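Local atomic coordinates of transcriptional regulator AcuR (Rhodobacter sphaeroides 2.4.1, PDB entry 3BRU), a protein that represses transcription of its own operon as a DNA-binding regulator of the TetR family, probably by binding two operator sequences in the promoter. Residues Y48-V53 with N73-F77; L81-Y85 with C128-L133. All coordinates share one frame; numbering follows the deposited sequence.

Overall arrangement
Both contacts use helix 74-97, contact 1 at its first turn and contact 2 farther along, and their centres lie 13 Å apart. Contact 1 is partly buried and sits about 18 Å from the centre of the chain, where a lysine ties a loop of the DNA-binding domain through a hydrogen bond and a cation-pi contact. Contact 2, about 6 Å from that centre, is a buried helix-helix contact without a clear hydrogen bond across it, made of leucine, isoleucine, valine and a tyrosine ring, with a cysteine sulfur beside it. The two touch directly, Y48 CB packing 3.4 Å from L133 CD2; S49, S50 and, in segment 128-133, N132 also reach the second subunit.

Contact 1 (Y48-V53 with N73-F77); sequences YSSVGV and NKADF
Y48 holds CG opposite its main-chain nitrogen (chi1 -178°), which turns the ring so that one face meets the chain of K74 at a slant. K74 does the same (chi1 -160°), then bends at chi2 (-149°) on its way from the start of helix 74-97 to the loop 48-53. The last carbons and the amine of K74 pass across one face of that ring. CE sits over its centre, 4.0 Å from the Y48 ring centroid in a CH-pi contact, while NZ lies 4.2 Å from the same centroid, a cation-pi contact. CD lies toward the hydroxyl end of the ring, 3.4 Å from Y48 OH. The same NZ donates to Y48 O at 2.9 Å, from above the carbonyl plane. V51 N, closing the type I turn from Y48 to V51, reaches Y48 O from the opposite face, so two donors grip this oxygen and tie the lysine to the turn itself. Cut back to an alanine, this lysine would lose its amine and methylenes, and Y48 O would probably be left without its second donor, the ring face without its cation. Nearer the helix, V53 CG2 packs 4.0 Å from K74 CB, the two side chains running past each other in opposite directions. The helix start is fixed by N73, the N-cap, whose OD1 accepts from D76 N at 3.0 Å. On the loop side, E136 holds both Y48 N and S49 OG, and F144 meets the Y48 ring edge-to-face. G52 is the N-cap of helix 53-60, the first helix of the predicted helix-turn-helix; the lysine thus joins the loop entering this motif to the helix that follows it, within the three-helix N-terminal domain of the TetR family.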
# COMPACT_ATOMS: atom_id res chain seq x y z
N TYR A 48 9.79 -6.10 7.22
CA TYR A 48 10.85 -7.10 7.17
C TYR A 48 12.26 -6.51 7.07
O TYR A 48 13.13 -6.88 7.87
CB TYR A 48 10.55 -8.06 6.03
CG TYR A 48 11.51 -9.18 5.84
CD1 TYR A 48 11.23 -10.44 6.37
CD2 TYR A 48 12.70 -9.01 5.11
CE1 TYR A 48 12.10 -11.51 6.17
CE2 TYR A 48 13.58 -10.09 4.90
CZ TYR A 48 13.25 -11.33 5.43
OH TYR A 48 14.08 -12.42 5.29
N SER A 49 12.49 -5.61 6.10
CA SER A 49 13.81 -4.96 5.91
C SER A 49 14.37 -4.21 7.13
O SER A 49 15.57 -4.04 7.24
CB SER A 49 13.81 -3.97 4.72
OG SER A 49 13.13 -4.47 3.58
N SER A 50 13.48 -3.75 8.02
CA SER A 50 13.81 -2.93 9.18
C SER A 50 14.16 -3.74 10.41
O SER A 50 14.72 -3.24 11.38
CB SER A 50 12.59 -2.08 9.54
OG SER A 50 12.81 -0.75 9.13
N VAL A 51 13.77 -5.00 10.40
CA VAL A 51 13.79 -5.76 11.62
C VAL A 51 14.76 -6.93 11.51
O VAL A 51 14.56 -7.83 10.69
CB VAL A 51 12.37 -6.25 11.98
CG1 VAL A 51 12.39 -7.11 13.20
CG2 VAL A 51 11.45 -5.04 12.19
N GLY A 52 15.81 -6.92 12.34
CA GLY A 52 16.77 -8.02 12.37
C GLY A 52 16.38 -9.09 13.39
O GLY A 52 15.52 -8.87 14.25
N VAL A 53 17.05 -10.23 13.29
CA VAL A 53 16.84 -11.34 14.20
C VAL A 53 17.14 -10.99 15.65
O VAL A 53 16.41 -11.41 16.55
CB VAL A 53 17.65 -12.59 13.75
CG1 VAL A 53 17.64 -13.72 14.80
CG2 VAL A 53 17.13 -13.09 12.40
N ASN A 73 16.68 -19.59 8.96
CA ASN A 73 17.14 -18.21 8.80
C ASN A 73 15.95 -17.25 8.86
O ASN A 73 14.79 -17.69 8.97
CB ASN A 73 17.90 -18.03 7.46
CG ASN A 73 17.20 -18.71 6.27
OD1 ASN A 73 15.97 -18.78 6.17
ND2 ASN A 73 17.99 -19.23 5.37
N LYS A 74 16.25 -15.95 8.77
CA LYS A 74 15.24 -14.89 8.72
C LYS A 74 14.17 -15.14 7.63
O LYS A 74 12.99 -14.92 7.86
CB LYS A 74 15.94 -13.54 8.56
CG LYS A 74 15.12 -12.34 8.96
CD LYS A 74 15.52 -11.10 8.11
CE LYS A 74 14.96 -9.81 8.66
NZ LYS A 74 15.53 -8.59 7.91
N ALA A 75 14.58 -15.61 6.46
CA ALA A 75 13.63 -15.88 5.38
C ALA A 75 12.63 -17.00 5.72
O ALA A 75 11.46 -16.89 5.40
CB ALA A 75 14.37 -16.19 4.06
N ASP A 76 13.08 -18.05 6.38
CA ASP A 76 12.22 -19.18 6.76
C ASP A 76 11.24 -18.74 7.87
O ASP A 76 10.07 -19.13 7.88
CB ASP A 76 13.10 -20.34 7.24
CG ASP A 76 12.33 -21.68 7.39
OD1 ASP A 76 11.49 -21.97 6.49
OD2 ASP A 76 12.56 -22.45 8.37
N PHE A 77 11.76 -17.94 8.80
CA PHE A 77 10.97 -17.20 9.79
C PHE A 77 9.88 -16.29 9.22
O PHE A 77 8.70 -16.40 9.60
CB PHE A 77 11.90 -16.39 10.69
CG PHE A 77 11.21 -15.73 11.85
CD1 PHE A 77 10.39 -16.44 12.70
CD2 PHE A 77 11.39 -14.38 12.09
CE1 PHE A 77 9.80 -15.83 13.78
CE2 PHE A 77 10.78 -13.76 13.15
CZ PHE A 77 10.00 -14.49 14.00

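Contact 2 (L81-Y85 with C128-L133); sequences LIEAY and CLVGNL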
# COMPACT_ATOMS: atom_id res chain seq x y z
N LEU A 81 5.81 -16.58 9.47
CA LEU A 81 4.95 -15.48 9.94
C LEU A 81 3.79 -15.24 9.01
O LEU A 81 2.72 -14.95 9.48
CB LEU A 81 5.72 -14.16 10.16
CG LEU A 81 6.79 -14.17 11.24
CD1 LEU A 81 7.62 -12.88 11.15
CD2 LEU A 81 6.18 -14.36 12.62
N ILE A 82 4.02 -15.32 7.71
CA ILE A 82 2.94 -15.22 6.73
C ILE A 82 1.92 -16.36 6.94
O ILE A 82 0.72 -16.10 6.98
CB ILE A 82 3.47 -15.24 5.27
CG1 ILE A 82 4.27 -14.00 4.94
CG2 ILE A 82 2.33 -15.41 4.27
CD1 ILE A 82 5.21 -14.24 3.73
N GLU A 83 2.38 -17.61 7.08
CA GLU A 83 1.48 -18.74 7.41
C GLU A 83 0.72 -18.52 8.72
O GLU A 83 -0.44 -18.90 8.82
CB GLU A 83 2.23 -20.07 7.44
CG GLU A 83 2.69 -20.49 6.07
CD GLU A 83 3.81 -21.56 6.06
OE1 GLU A 83 4.52 -21.77 7.09
OE2 GLU A 83 3.98 -22.22 4.99
N ALA A 84 1.35 -17.90 9.70
CA ALA A 84 0.67 -17.67 11.00
C ALA A 84 -0.42 -16.61 10.86
O ALA A 84 -1.53 -16.76 11.40
CB ALA A 84 1.67 -17.28 12.11
N TYR A 85 -0.08 -15.54 10.14
CA TYR A 85 -0.97 -14.42 9.86
C TYR A 85 -2.15 -14.87 8.99
O TYR A 85 -3.29 -14.54 9.26
CB TYR A 85 -0.19 -13.28 9.20
CG TYR A 85 -0.98 -12.00 9.11
CD1 TYR A 85 -1.02 -11.10 10.19
CD2 TYR A 85 -1.71 -11.69 7.97
CE1 TYR A 85 -1.74 -9.91 10.11
CE2 TYR A 85 -2.45 -10.52 7.88
CZ TYR A 85 -2.46 -9.63 8.95
OH TYR A 85 -3.21 -8.49 8.86
N CYS A 128 -1.32 -4.13 8.13
CA CYS A 128 -1.44 -5.46 7.62
C CYS A 128 -0.03 -6.00 7.34
O CYS A 128 0.77 -5.33 6.69
CB CYS A 128 -2.29 -5.45 6.35
SG CYS A 128 -2.54 -7.11 5.74
N LEU A 129 0.26 -7.19 7.84
CA LEU A 129 1.53 -7.85 7.55
C LEU A 129 1.74 -8.06 6.04
O LEU A 129 2.83 -7.86 5.52
CB LEU A 129 1.63 -9.20 8.28
CG LEU A 129 2.90 -9.96 7.90
CD1 LEU A 129 4.06 -9.31 8.61
CD2 LEU A 129 2.83 -11.41 8.26
N VAL A 130 0.68 -8.49 5.37
CA VAL A 130 0.71 -8.80 3.97
C VAL A 130 0.91 -7.57 3.10
O VAL A 130 1.60 -7.60 2.06
CB VAL A 130 -0.55 -9.63 3.58
CG1 VAL A 130 -0.71 -9.73 2.05
CG2 VAL A 130 -0.46 -11.01 4.24
N GLY A 131 0.31 -6.47 3.52
CA GLY A 131 0.50 -5.19 2.84
C GLY A 131 1.89 -4.67 3.08
O GLY A 131 2.55 -4.22 2.12
N ASN A 132 2.35 -4.70 4.34
CA ASN A 132 3.73 -4.26 4.63
C ASN A 132 4.76 -5.02 3.81
O ASN A 132 5.65 -4.40 3.23
CB ASN A 132 4.12 -4.42 6.10
CG ASN A 132 3.37 -3.48 7.04
OD1 ASN A 132 2.46 -2.72 6.65
ND2 ASN A 132 3.75 -3.53 8.31
N LEU A 133 4.67 -6.35 3.77
CA LEU A 133 5.68 -7.12 3.07
C LEU A 133 5.51 -6.98 1.55
O LEU A 133 6.51 -6.92 0.81
CB LEU A 133 5.64 -8.60 3.46
CG LEU A 133 5.91 -9.02 4.90
CD1 LEU A 133 5.91 -10.54 4.99
CD2 LEU A 133 7.19 -8.48 5.45
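The Y85 ring lies with one face against L129, whose CB stands over the ring centre, 3.8 Å from the centroid and 12° off the normal. C128 SG and V130 CG2 approach the same ring obliquely: SG is 5.0 Å from the centroid, a sulfur-aromatic contact, and V130 CG2 is 4.0 Å from Y85 CD2. The ring is sent this way by chi1 of -170°, which sets CG anti to the backbone N and carries the hydroxyl end out to C128. That cysteine is the N-cap of helix 129-135, its sulfur taking a weak bond from G131 N. Here helix 74-97, which links the DNA-binding domain of a TetR repressor to its C-terminal regulatory domain, meets helix 129-135 of the latter; the short segments run roughly antiparallel, at 146°, with axes 11.0 Å apart. L129 CD2 lies between the helices, 3.7 Å from Y85 CB and close to L81 and I82. One turn on from L129, the side chain of L133 crosses that of I82, CD1 lying 3.8 Å from I82 CG1. Helix 143-167 flanks this packing, with L148 and V151 on I82 and W155 on Y85, while L43 of helix 31-45 touches L81 and L129.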